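Local coordinates for protein ribonucleoside triphosphate reductase (Lactobacillus leichmannii, PDB 1L1L) that probably reduces ribonucleoside triphosphates to 2'-deoxyribonucleoside triphosphates by adenosylcobalamin-dependent radical chemistry, as an allosterically regulated monomeric class II ribonucleotide reductase, at residues G568-Q573 against G614-N619; G486-T491 against I628-A633; E423-I428 against G551-L556. One frame throughout, in Å; residues are numbered along the deposited sequence.

Contact 1: residues G568-Q573 against G614-N619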
ATOM      1  N   GLY A 568      18.603 -13.124   6.539  1.00 32.84           N
ATOM      2  CA  GLY A 568      19.750 -14.007   6.727  1.00 33.67           C
ATOM      3  C   GLY A 568      20.344 -14.506   5.413  1.00 34.36           C
ATOM      4  O   GLY A 568      19.658 -14.533   4.398  1.00 34.06           O
ATOM      5  N   ALA A 569      21.611 -14.909   5.432  1.00 34.48           N
ATOM      6  CA  ALA A 569      22.301 -15.399   4.228  1.00 33.97           C
ATOM      7  C   ALA A 569      21.684 -16.690   3.692  1.00 33.90           C
ATOM      8  O   ALA A 569      21.392 -16.813   2.501  1.00 33.62           O
ATOM      9  CB  ALA A 569      23.771 -15.630   4.541  1.00 33.73           C
ATOM     10  N   TYR A 570      21.506 -17.651   4.585  1.00 33.85           N
ATOM     11  CA  TYR A 570      20.916 -18.935   4.244  1.00 34.40           C
ATOM     12  C   TYR A 570      19.769 -19.139   5.224  1.00 33.76           C
ATOM     13  O   TYR A 570      19.961 -19.072   6.438  1.00 34.42           O
ATOM     14  CB  TYR A 570      21.948 -20.048   4.405  1.00 35.66           C
ATOM     15  CG  TYR A 570      23.111 -19.937   3.453  1.00 37.46           C
ATOM     16  CD1 TYR A 570      22.975 -20.297   2.112  1.00 37.63           C
ATOM     17  CD2 TYR A 570      24.344 -19.451   3.885  1.00 37.76           C
ATOM     18  CE1 TYR A 570      24.039 -20.178   1.226  1.00 38.31           C
ATOM     19  CE2 TYR A 570      25.415 -19.326   3.004  1.00 38.24           C
ATOM     20  CZ  TYR A 570      25.253 -19.692   1.677  1.00 38.50           C
ATOM     21  OH  TYR A 570      26.309 -19.563   0.797  1.00 40.28           O
ATOM     22  N   LEU A 571      18.580 -19.394   4.700  1.00 33.35           N
ATOM     23  CA  LEU A 571      17.425 -19.566   5.562  1.00 33.27           C
ATOM     24  C   LEU A 571      16.450 -20.617   5.066  1.00 32.78           C
ATOM     25  O   LEU A 571      16.467 -21.004   3.901  1.00 32.24           O
ATOM     26  CB  LEU A 571      16.638 -18.255   5.648  1.00 33.79           C
ATOM     27  CG  LEU A 571      17.255 -16.934   6.100  1.00 35.69           C
ATOM     28  CD1 LEU A 571      16.384 -15.797   5.594  1.00 35.97           C
ATOM     29  CD2 LEU A 571      17.365 -16.898   7.613  1.00 36.00           C
ATOM     30  N   ILE A 572      15.596 -21.061   5.978  1.00 31.47           N
ATOM     31  CA  ILE A 572      14.519 -21.968   5.635  1.00 31.29           C
ATOM     32  C   ILE A 572      13.325 -21.033   5.778  1.00 31.43           C
ATOM     33  O   ILE A 572      13.021 -20.580   6.886  1.00 31.72           O
ATOM     34  CB  ILE A 572      14.325 -23.111   6.649  1.00 31.22           C
ATOM     35  CG1 ILE A 572      15.446 -24.143   6.529  1.00 31.59           C
ATOM     36  CG2 ILE A 572      12.965 -23.765   6.417  1.00 30.74           C
ATOM     37  CD1 ILE A 572      15.571 -24.781   5.163  1.00 33.11           C
ATOM     38  N   GLN A 573      12.670 -20.703   4.673  1.00 30.26           N
ATOM     39  CA  GLN A 573      11.512 -19.828   4.766  1.00 30.90           C
ATOM     40  C   GLN A 573      10.259 -20.671   4.717  1.00 30.27           C
ATOM     41  O   GLN A 573      10.112 -21.521   3.845  1.00 29.42           O
ATOM     42  CB  GLN A 573      11.514 -18.792   3.645  1.00 32.03           C
ATOM     43  CG  GLN A 573      12.584 -17.734   3.840  1.00 34.68           C
ATOM     44  CD  GLN A 573      12.181 -16.388   3.275  1.00 36.16           C
ATOM     45  OE1 GLN A 573      11.115 -15.866   3.596  1.00 35.84           O
ATOM     46  NE2 GLN A 573      13.039 -15.815   2.433  1.00 37.83           N
ATOM     47  N   GLY A 614      24.879 -12.766  -2.754  1.00 36.18           N
ATOM     48  CA  GLY A 614      26.044 -12.337  -2.005  1.00 36.13           C
ATOM     49  C   GLY A 614      26.160 -12.972  -0.637  1.00 36.22           C
ATOM     50  O   GLY A 614      26.876 -12.467   0.227  1.00 36.34           O
ATOM     51  N   ALA A 615      25.465 -14.089  -0.447  1.00 36.69           N
ATOM     52  CA  ALA A 615      25.473 -14.803   0.822  1.00 37.39           C
ATOM     53  C   ALA A 615      26.878 -15.071   1.359  1.00 38.91           C
ATOM     54  O   ALA A 615      27.109 -15.018   2.571  1.00 39.23           O
ATOM     55  CB  ALA A 615      24.712 -16.120   0.674  1.00 37.32           C
ATOM     56  N   ASP A 616      27.818 -15.347   0.458  1.00 40.00           N
ATOM     57  CA  ASP A 616      29.189 -15.645   0.859  1.00 41.30           C
ATOM     58  C   ASP A 616      30.154 -14.472   0.756  1.00 41.41           C
ATOM     59  O   ASP A 616      31.371 -14.658   0.787  1.00 40.71           O
ATOM     60  CB  ASP A 616      29.724 -16.824   0.042  1.00 42.50           C
ATOM     61  CG  ASP A 616      28.941 -18.091   0.288  1.00 43.73           C
ATOM     62  OD1 ASP A 616      28.740 -18.435   1.474  1.00 43.64           O
ATOM     63  OD2 ASP A 616      28.530 -18.742  -0.698  1.00 45.11           O
ATOM     64  N   ASN A 617      29.614 -13.266   0.627  1.00 41.76           N
ATOM     65  CA  ASN A 617      30.449 -12.078   0.545  1.00 41.98           C
ATOM     66  C   ASN A 617      30.656 -11.588   1.972  1.00 42.44           C
ATOM     67  O   ASN A 617      29.702 -11.472   2.742  1.00 43.77           O
ATOM     68  CB  ASN A 617      29.762 -10.991  -0.277  1.00 41.63           C
ATOM     69  CG  ASN A 617      30.628  -9.762  -0.452  1.00 41.89           C
ATOM     70  OD1 ASN A 617      31.224  -9.267   0.503  1.00 41.78           O
ATOM     71  ND2 ASN A 617      30.691  -9.252  -1.673  1.00 41.80           N
ATOM     72  N   PRO A 618      31.906 -11.297   2.351  1.00 42.04           N
ATOM     73  CA  PRO A 618      32.161 -10.821   3.714  1.00 42.17           C
ATOM     74  C   PRO A 618      31.465  -9.485   3.990  1.00 41.88           C
ATOM     75  O   PRO A 618      31.345  -9.067   5.142  1.00 42.45           O
ATOM     76  CB  PRO A 618      33.682 -10.722   3.764  1.00 42.32           C
ATOM     77  CG  PRO A 618      34.042 -10.415   2.329  1.00 41.77           C
ATOM     78  CD  PRO A 618      33.146 -11.335   1.557  1.00 42.22           C
ATOM     79  N   ASN A 619      31.017  -8.821   2.928  1.00 40.96           N
ATOM     80  CA  ASN A 619      30.318  -7.549   3.058  1.00 40.87           C
ATOM     81  C   ASN A 619      28.816  -7.774   3.157  1.00 40.17           C
ATOM     82  O   ASN A 619      28.041  -6.820   3.253  1.00 39.83           O
ATOM     83  CB  ASN A 619      30.621  -6.624   1.874  1.00 41.12           C
ATOM     84  CG  ASN A 619      31.995  -5.991   1.970  1.00 41.90           C
ATOM     85  OD1 ASN A 619      32.365  -5.439   3.011  1.00 42.26           O
ATOM     86  ND2 ASN A 619      32.758  -6.060   0.888  1.00 41.63           N
TER
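Tyr570 meets the 614-617 turn at two places on its ring, with Ala615 over one face and Asp616 at the hydroxyl end. The methyl CB of Ala615 lies 4.2 Å from the ring centroid, 28° off the normal, a CH-pi contact displaced toward the phenol end, where it is 3.7 Å from Tyr570 CZ. There the hydroxyl OH donates to Asp616 OD1 at 2.8 Å. That oxygen lies near the ring plane but is met on its syn side, 32° out of the carboxylate plane. Asp616 OD2 is equally near to OH, yet its angle is too poor for a bond. On the same side of the ring as the Ala615 methyl, Ala569 CB and Ala615 CB touch at 4.0 Å. The tyrosine reaches the turn because its CG stands beside the backbone N and anti to the carbonyl carbon (chi1 -65°).

A type I beta turn, closed by Asn617 N to Gly614 O at 2.9 Å, presents Ala615 and Asp616 together just after strand 603-611. That strand pairs antiparallel with 570-578, so the contact extends their association into the loop that follows strand 603-611. Lys611 and Lys695 form long, weak ion pairs with Asp616 OD2. Their positive charge would probably favour an ionised carboxylate, and an anionic acceptor should strengthen the bond from the phenol while the methyl group covers part of its ring.

Contact 2: residues G486-T491 against I628-A633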
ATOM      1  N   GLY A 486      30.466  -4.827  -4.532  1.00 40.16           N
ATOM      2  CA  GLY A 486      31.288  -5.686  -3.709  1.00 39.07           C
ATOM      3  C   GLY A 486      31.133  -5.337  -2.243  1.00 39.44           C
ATOM      4  O   GLY A 486      31.583  -6.074  -1.368  1.00 39.86           O
ATOM      5  N   ASN A 487      30.487  -4.205  -1.970  1.00 39.01           N
ATOM      6  CA  ASN A 487      30.277  -3.754  -0.598  1.00 38.86           C
ATOM      7  C   ASN A 487      28.980  -2.958  -0.482  1.00 37.48           C
ATOM      8  O   ASN A 487      28.308  -2.707  -1.476  1.00 35.37           O
ATOM      9  CB  ASN A 487      31.448  -2.876  -0.147  1.00 40.00           C
ATOM     10  CG  ASN A 487      31.686  -1.704  -1.084  1.00 41.77           C
ATOM     11  OD1 ASN A 487      32.173  -1.878  -2.202  1.00 41.70           O
ATOM     12  ND2 ASN A 487      31.328  -0.504  -0.638  1.00 41.57           N
ATOM     13  N   ARG A 488      28.644  -2.554   0.738  1.00 37.76           N
ATOM     14  CA  ARG A 488      27.425  -1.789   0.980  1.00 38.27           C
ATOM     15  C   ARG A 488      27.641  -0.296   0.733  1.00 38.95           C
ATOM     16  O   ARG A 488      28.713   0.241   1.040  1.00 39.30           O
ATOM     17  CB  ARG A 488      26.944  -2.037   2.410  1.00 38.20           C
ATOM     18  CG  ARG A 488      26.687  -3.514   2.693  1.00 37.84           C
ATOM     19  CD  ARG A 488      25.978  -3.710   4.013  1.00 38.70           C
ATOM     20  NE  ARG A 488      26.750  -3.183   5.132  1.00 39.42           N
ATOM     21  CZ  ARG A 488      27.840  -3.755   5.627  1.00 39.85           C
ATOM     22  NH1 ARG A 488      28.298  -4.887   5.103  1.00 40.09           N
ATOM     23  NH2 ARG A 488      28.466  -3.199   6.652  1.00 38.75           N
ATOM     24  N   VAL A 489      26.621   0.363   0.182  1.00 38.50           N
ATOM     25  CA  VAL A 489      26.691   1.790  -0.133  1.00 38.69           C
ATOM     26  C   VAL A 489      27.407   2.597   0.946  1.00 39.32           C
ATOM     27  O   VAL A 489      28.088   3.575   0.645  1.00 39.78           O
ATOM     28  CB  VAL A 489      25.280   2.390  -0.380  1.00 38.40           C
ATOM     29  CG1 VAL A 489      24.497   2.487   0.932  1.00 38.09           C
ATOM     30  CG2 VAL A 489      25.414   3.750  -1.032  1.00 38.08           C
ATOM     31  N   VAL A 490      27.255   2.194   2.203  1.00 39.64           N
ATOM     32  CA  VAL A 490      27.933   2.885   3.291  1.00 40.42           C
ATOM     33  C   VAL A 490      29.231   2.122   3.580  1.00 41.11           C
ATOM     34  O   VAL A 490      29.214   1.052   4.191  1.00 41.20           O
ATOM     35  CB  VAL A 490      27.061   2.935   4.570  1.00 40.09           C
ATOM     36  CG1 VAL A 490      27.791   3.685   5.674  1.00 39.97           C
ATOM     37  CG2 VAL A 490      25.738   3.615   4.268  1.00 40.09           C
ATOM     38  N   THR A 491      30.352   2.684   3.136  1.00 41.68           N
ATOM     39  CA  THR A 491      31.665   2.069   3.315  1.00 41.80           C
ATOM     40  C   THR A 491      32.303   2.349   4.673  1.00 42.46           C
ATOM     41  O   THR A 491      33.275   1.691   5.062  1.00 42.50           O
ATOM     42  CB  THR A 491      32.628   2.529   2.206  1.00 41.88           C
ATOM     43  OG1 THR A 491      32.771   3.958   2.248  1.00 40.58           O
ATOM     44  CG2 THR A 491      32.084   2.126   0.849  1.00 40.70           C
ATOM     45  N   ILE A 628      21.927   0.595  13.548  1.00 31.28           N
ATOM     46  CA  ILE A 628      20.871   1.567  13.310  1.00 30.36           C
ATOM     47  C   ILE A 628      21.466   2.767  12.562  1.00 30.08           C
ATOM     48  O   ILE A 628      20.849   3.310  11.653  1.00 29.92           O
ATOM     49  CB  ILE A 628      20.217   2.013  14.646  1.00 30.18           C
ATOM     50  CG1 ILE A 628      19.058   2.973  14.366  1.00 29.26           C
ATOM     51  CG2 ILE A 628      21.259   2.631  15.570  1.00 30.08           C
ATOM     52  CD1 ILE A 628      18.311   3.413  15.620  1.00 29.66           C
ATOM     53  N   ALA A 629      22.686   3.155  12.921  1.00 29.81           N
ATOM     54  CA  ALA A 629      23.334   4.285  12.260  1.00 29.51           C
ATOM     55  C   ALA A 629      23.474   4.049  10.759  1.00 29.15           C
ATOM     56  O   ALA A 629      23.255   4.958   9.951  1.00 28.59           O
ATOM     57  CB  ALA A 629      24.710   4.541  12.873  1.00 30.20           C
ATOM     58  N   GLU A 630      23.841   2.831  10.379  1.00 29.77           N
ATOM     59  CA  GLU A 630      24.000   2.527   8.959  1.00 29.05           C
ATOM     60  C   GLU A 630      22.677   2.495   8.205  1.00 28.53           C
ATOM     61  O   GLU A 630      22.621   2.845   7.031  1.00 29.00           O
ATOM     62  CB  GLU A 630      24.724   1.192   8.757  1.00 30.46           C
ATOM     63  CG  GLU A 630      25.124   0.992   7.306  1.00 31.70           C
ATOM     64  CD  GLU A 630      25.820  -0.327   7.056  1.00 33.16           C
ATOM     65  OE1 GLU A 630      26.451  -0.855   8.001  1.00 33.74           O
ATOM     66  OE2 GLU A 630      25.746  -0.820   5.909  1.00 33.70           O
ATOM     67  N   GLN A 631      21.609   2.055   8.863  1.00 27.33           N
ATOM     68  CA  GLN A 631      20.310   2.017   8.209  1.00 26.83           C
ATOM     69  C   GLN A 631      19.845   3.441   7.899  1.00 26.19           C
ATOM     70  O   GLN A 631      19.320   3.702   6.822  1.00 25.80           O
ATOM     71  CB  GLN A 631      19.289   1.286   9.093  1.00 27.49           C
ATOM     72  CG  GLN A 631      19.580  -0.198   9.231  1.00 27.69           C
ATOM     73  CD  GLN A 631      18.542  -0.948  10.048  1.00 28.12           C
ATOM     74  OE1 GLN A 631      17.366  -1.010   9.681  1.00 28.97           O
ATOM     75  NE2 GLN A 631      18.974  -1.531  11.155  1.00 28.38           N
ATOM     76  N   PHE A 632      20.027   4.361   8.846  1.00 26.05           N
ATOM     77  CA  PHE A 632      19.656   5.760   8.618  1.00 25.92           C
ATOM     78  C   PHE A 632      20.436   6.304   7.414  1.00 26.69           C
ATOM     79  O   PHE A 632      19.855   6.899   6.495  1.00 26.35           O
ATOM     80  CB  PHE A 632      19.981   6.604   9.856  1.00 26.63           C
ATOM     81  CG  PHE A 632      18.821   6.791  10.788  1.00 27.89           C
ATOM     82  CD1 PHE A 632      17.948   7.866  10.625  1.00 28.31           C
ATOM     83  CD2 PHE A 632      18.612   5.912  11.843  1.00 27.17           C
ATOM     84  CE1 PHE A 632      16.882   8.066  11.514  1.00 29.73           C
ATOM     85  CE2 PHE A 632      17.552   6.106  12.734  1.00 28.63           C
ATOM     86  CZ  PHE A 632      16.690   7.183  12.570  1.00 27.83           C
ATOM     87  N   ALA A 633      21.755   6.090   7.417  1.00 26.57           N
ATOM     88  CA  ALA A 633      22.605   6.564   6.322  1.00 26.13           C
ATOM     89  C   ALA A 633      22.169   6.000   4.978  1.00 26.45           C
ATOM     90  O   ALA A 633      22.182   6.705   3.970  1.00 26.21           O
ATOM     91  CB  ALA A 633      24.067   6.197   6.579  1.00 24.86           C
TER
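The guanidinium of Arg488 and the carboxylate of Glu630 meet edge to edge, their planes only 26° apart, in a salt bridge between a loop and a helix. Glu630 OE2 sits at the guanidinium edge, 4° out of its plane, and receives the NE hydrogen of Arg488 through its syn lone pair. This bond is short and nearly straight, 2.7 Å from NE to OE2 with 166° at the hydrogen. The second arm, Arg488 NH2 to Glu630 OE1 at 3.4 Å, is weak, which makes the pairing lopsided. At the other end of the same flat group, NH1 has a further partner in the 614-619 segment, while Phe565 and Ala621 pack against the arginine side chain.

Glu630 reaches across as an extended arm, and a bend at chi3 of Arg488 turns the guanidinium edge toward it. The aliphatic part of the glutamate slides alongside Val490, with CG 3.9 Å from Val490 CB. One helical turn further on, Ala633 CB receives Val490 CG2 at 3.8 Å. Val490 opens strand 490-497 of a two-stranded antiparallel hairpin, whose partner strand 504-510 contributes Pro508 to both Val490 and Ala633. The contact thus seats the base of this hairpin on the first turns of helix 628-641.

Glu630 is buried, and its charge is probably balanced by the arginine. Together with that burial, the short, straight bond through NE suggests that an ionised pair is the likely state.

Contact 3: residues E423-I428 against G551-L556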
ATOM      1  N   GLU A 423       7.562  -1.016  -9.893  1.00 30.15           N
ATOM      2  CA  GLU A 423       8.796  -1.483  -9.287  1.00 30.96           C
ATOM      3  C   GLU A 423       9.787  -2.140 -10.249  1.00 30.54           C
ATOM      4  O   GLU A 423       9.424  -2.980 -11.077  1.00 30.58           O
ATOM      5  CB  GLU A 423       8.477  -2.442  -8.142  1.00 33.58           C
ATOM      6  CG  GLU A 423       9.626  -2.639  -7.181  1.00 39.16           C
ATOM      7  CD  GLU A 423       9.154  -2.788  -5.740  1.00 42.17           C
ATOM      8  OE1 GLU A 423       8.320  -3.682  -5.483  1.00 44.33           O
ATOM      9  OE2 GLU A 423       9.618  -2.017  -4.871  1.00 44.31           O
ATOM     10  N   VAL A 424      11.040  -1.733 -10.114  1.00 29.65           N
ATOM     11  CA  VAL A 424      12.123  -2.248 -10.927  1.00 29.94           C
ATOM     12  C   VAL A 424      13.166  -2.928 -10.043  1.00 29.21           C
ATOM     13  O   VAL A 424      13.482  -2.463  -8.941  1.00 29.87           O
ATOM     14  CB  VAL A 424      12.776  -1.109 -11.739  1.00 30.19           C
ATOM     15  CG1 VAL A 424      13.971  -1.644 -12.543  1.00 30.11           C
ATOM     16  CG2 VAL A 424      11.738  -0.502 -12.678  1.00 29.90           C
ATOM     17  N   PHE A 425      13.665  -4.064 -10.517  1.00 29.55           N
ATOM     18  CA  PHE A 425      14.680  -4.824  -9.807  1.00 29.65           C
ATOM     19  C   PHE A 425      15.936  -4.749 -10.682  1.00 30.80           C
ATOM     20  O   PHE A 425      16.141  -5.588 -11.569  1.00 29.87           O
ATOM     21  CB  PHE A 425      14.245  -6.285  -9.653  1.00 30.97           C
ATOM     22  CG  PHE A 425      12.904  -6.467  -8.989  1.00 31.08           C
ATOM     23  CD1 PHE A 425      12.681  -6.015  -7.693  1.00 32.16           C
ATOM     24  CD2 PHE A 425      11.870  -7.115  -9.656  1.00 31.09           C
ATOM     25  CE1 PHE A 425      11.433  -6.214  -7.069  1.00 32.01           C
ATOM     26  CE2 PHE A 425      10.628  -7.316  -9.050  1.00 32.16           C
ATOM     27  CZ  PHE A 425      10.411  -6.862  -7.748  1.00 31.62           C
ATOM     28  N   PRO A 426      16.777  -3.731 -10.457  1.00 32.06           N
ATOM     29  CA  PRO A 426      18.022  -3.497 -11.202  1.00 32.70           C
ATOM     30  C   PRO A 426      18.868  -4.738 -11.501  1.00 32.88           C
ATOM     31  O   PRO A 426      19.190  -5.002 -12.661  1.00 32.43           O
ATOM     32  CB  PRO A 426      18.758  -2.484 -10.329  1.00 33.44           C
ATOM     33  CG  PRO A 426      17.633  -1.643  -9.808  1.00 34.02           C
ATOM     34  CD  PRO A 426      16.563  -2.671  -9.449  1.00 32.73           C
ATOM     35  N   LEU A 427      19.237  -5.488 -10.467  1.00 33.36           N
ATOM     36  CA  LEU A 427      20.051  -6.682 -10.666  1.00 34.13           C
ATOM     37  C   LEU A 427      19.408  -7.672 -11.632  1.00 35.46           C
ATOM     38  O   LEU A 427      20.054  -8.148 -12.574  1.00 35.37           O
ATOM     39  CB  LEU A 427      20.328  -7.374  -9.330  1.00 33.94           C
ATOM     40  CG  LEU A 427      21.333  -8.529  -9.367  1.00 34.22           C
ATOM     41  CD1 LEU A 427      22.643  -8.058  -9.996  1.00 34.34           C
ATOM     42  CD2 LEU A 427      21.578  -9.038  -7.951  1.00 34.45           C
ATOM     43  N   ILE A 428      18.131  -7.971 -11.412  1.00 35.17           N
ATOM     44  CA  ILE A 428      17.419  -8.913 -12.261  1.00 35.33           C
ATOM     45  C   ILE A 428      17.211  -8.411 -13.691  1.00 35.87           C
ATOM     46  O   ILE A 428      17.358  -9.171 -14.655  1.00 36.12           O
ATOM     47  CB  ILE A 428      16.062  -9.285 -11.635  1.00 34.56           C
ATOM     48  CG1 ILE A 428      16.297  -9.922 -10.257  1.00 34.09           C
ATOM     49  CG2 ILE A 428      15.312 -10.242 -12.544  1.00 33.34           C
ATOM     50  CD1 ILE A 428      15.035 -10.227  -9.500  1.00 34.49           C
ATOM     51  N   GLY A 551       6.847  -6.201  -0.191  1.00 41.25           N
ATOM     52  CA  GLY A 551       7.144  -7.585   0.113  1.00 41.06           C
ATOM     53  C   GLY A 551       6.657  -8.634  -0.867  1.00 40.32           C
ATOM     54  O   GLY A 551       7.464  -9.360  -1.455  1.00 41.20           O
ATOM     55  N   THR A 552       5.345  -8.713  -1.058  1.00 39.89           N
ATOM     56  CA  THR A 552       4.767  -9.721  -1.941  1.00 39.26           C
ATOM     57  C   THR A 552       5.362  -9.768  -3.349  1.00 38.41           C
ATOM     58  O   THR A 552       5.812 -10.824  -3.789  1.00 38.10           O
ATOM     59  CB  THR A 552       3.241  -9.561  -2.032  1.00 39.30           C
ATOM     60  OG1 THR A 552       2.683  -9.591  -0.713  1.00 40.28           O
ATOM     61  CG2 THR A 552       2.640 -10.699  -2.830  1.00 39.45           C
ATOM     62  N   VAL A 553       5.373  -8.638  -4.052  1.00 37.41           N
ATOM     63  CA  VAL A 553       5.929  -8.612  -5.401  1.00 36.40           C
ATOM     64  C   VAL A 553       7.421  -8.935  -5.419  1.00 35.72           C
ATOM     65  O   VAL A 553       7.906  -9.593  -6.339  1.00 35.69           O
ATOM     66  CB  VAL A 553       5.674  -7.242  -6.085  1.00 37.73           C
ATOM     67  CG1 VAL A 553       6.752  -6.950  -7.118  1.00 37.18           C
ATOM     68  CG2 VAL A 553       4.311  -7.265  -6.759  1.00 37.39           C
ATOM     69  N   ALA A 554       8.155  -8.478  -4.412  1.00 34.18           N
ATOM     70  CA  ALA A 554       9.582  -8.761  -4.348  1.00 33.39           C
ATOM     71  C   ALA A 554       9.806 -10.270  -4.192  1.00 32.50           C
ATOM     72  O   ALA A 554      10.855 -10.792  -4.582  1.00 32.39           O
ATOM     73  CB  ALA A 554      10.220  -8.007  -3.187  1.00 33.53           C
ATOM     74  N   LYS A 555       8.823 -10.971  -3.629  1.00 31.44           N
ATOM     75  CA  LYS A 555       8.938 -12.420  -3.453  1.00 31.18           C
ATOM     76  C   LYS A 555       8.808 -13.126  -4.801  1.00 29.90           C
ATOM     77  O   LYS A 555       9.390 -14.187  -5.006  1.00 29.18           O
ATOM     78  CB  LYS A 555       7.864 -12.949  -2.498  1.00 32.51           C
ATOM     79  CG  LYS A 555       8.045 -12.475  -1.068  1.00 33.73           C
ATOM     80  CD  LYS A 555       6.871 -12.900  -0.206  1.00 36.39           C
ATOM     81  CE  LYS A 555       6.863 -12.141   1.111  1.00 36.98           C
ATOM     82  NZ  LYS A 555       5.588 -12.366   1.851  1.00 38.54           N
ATOM     83  N   LEU A 556       8.044 -12.537  -5.712  1.00 28.76           N
ATOM     84  CA  LEU A 556       7.876 -13.126  -7.042  1.00 30.08           C
ATOM     85  C   LEU A 556       9.235 -13.345  -7.705  1.00 29.74           C
ATOM     86  O   LEU A 556       9.484 -14.393  -8.309  1.00 30.72           O
ATOM     87  CB  LEU A 556       7.036 -12.219  -7.944  1.00 28.95           C
ATOM     88  CG  LEU A 556       5.545 -12.043  -7.651  1.00 29.56           C
ATOM     89  CD1 LEU A 556       4.898 -11.262  -8.796  1.00 30.32           C
ATOM     90  CD2 LEU A 556       4.878 -13.393  -7.525  1.00 29.30           C
TER
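An apolar, wholly buried contact joins Phe425, at the junction of strand 421-424 and helix 426-431, to Val553 and Ala554 on helix 551-557. The ring enters with its far end: Phe425 CZ is 3.7 Å from Val553 CG1, which sits at the ring edge and near its plane. Beyond the valine, the same corner meets the helix backbone, with CZ 4.0 Å from Ala554 CA. The methyl group of Ala554 is a looser neighbour, its CB 4.4 Å from Phe425 CE1. Because CG of the phenylalanine lies anti to its carbonyl carbon (chi1 -55°), the ring is carried off the strand and onto the helix.

Strand 421-424 runs between strands 94-96 and 471-474, in a sheet that probably belongs to the ten-stranded alpha-beta barrel characteristic of ribonucleotide reductases. Strand 545-546 lies at the far edge of this sheet, and helix 551-557 follows it closely in the chain. Cys419, whose disulfide with Cys119 is formed in this structure, precedes Glu423 by only four residues. In related reductases the amino-terminal end of the corresponding helix faces the substrate phosphates, and the same may hold here.

Glu423 adds a polar border. Its chain bends at chi2, and OE1 approaches Val553 CG1 at 4.0 Å without any hydrogen bond across the contact. The other oxygen, OE2, is bonded to Ser473 on the adjacent strand, which helps to fix the carboxylate's rotation. Thr95 touches both Phe425 and Val553, closing the contact from the antiparallel neighbour strand.

Overall arrangement
Contacts 1 and 2 are directly coupled, although their centres lie about 17 Å apart. Asn619, in the loop before helix 628-641, probably bonds through its O to Arg488 NH1 at 2.7 Å, so the arginine of contact 2 has a second partner from contact 1. Its ND2 probably also bonds to Gly486 O, though at a doubtfully short distance. Contact 3 stands apart, with its centre about 18 Å from that of contact 1 and about 21 Å from that of contact 2; it touches neither. It is also the one closest in sequence to the Cys119-Cys419 disulfide, probably the active-site pair, and helix 551-557 leads along the chain into strand 570-578 of contact 1.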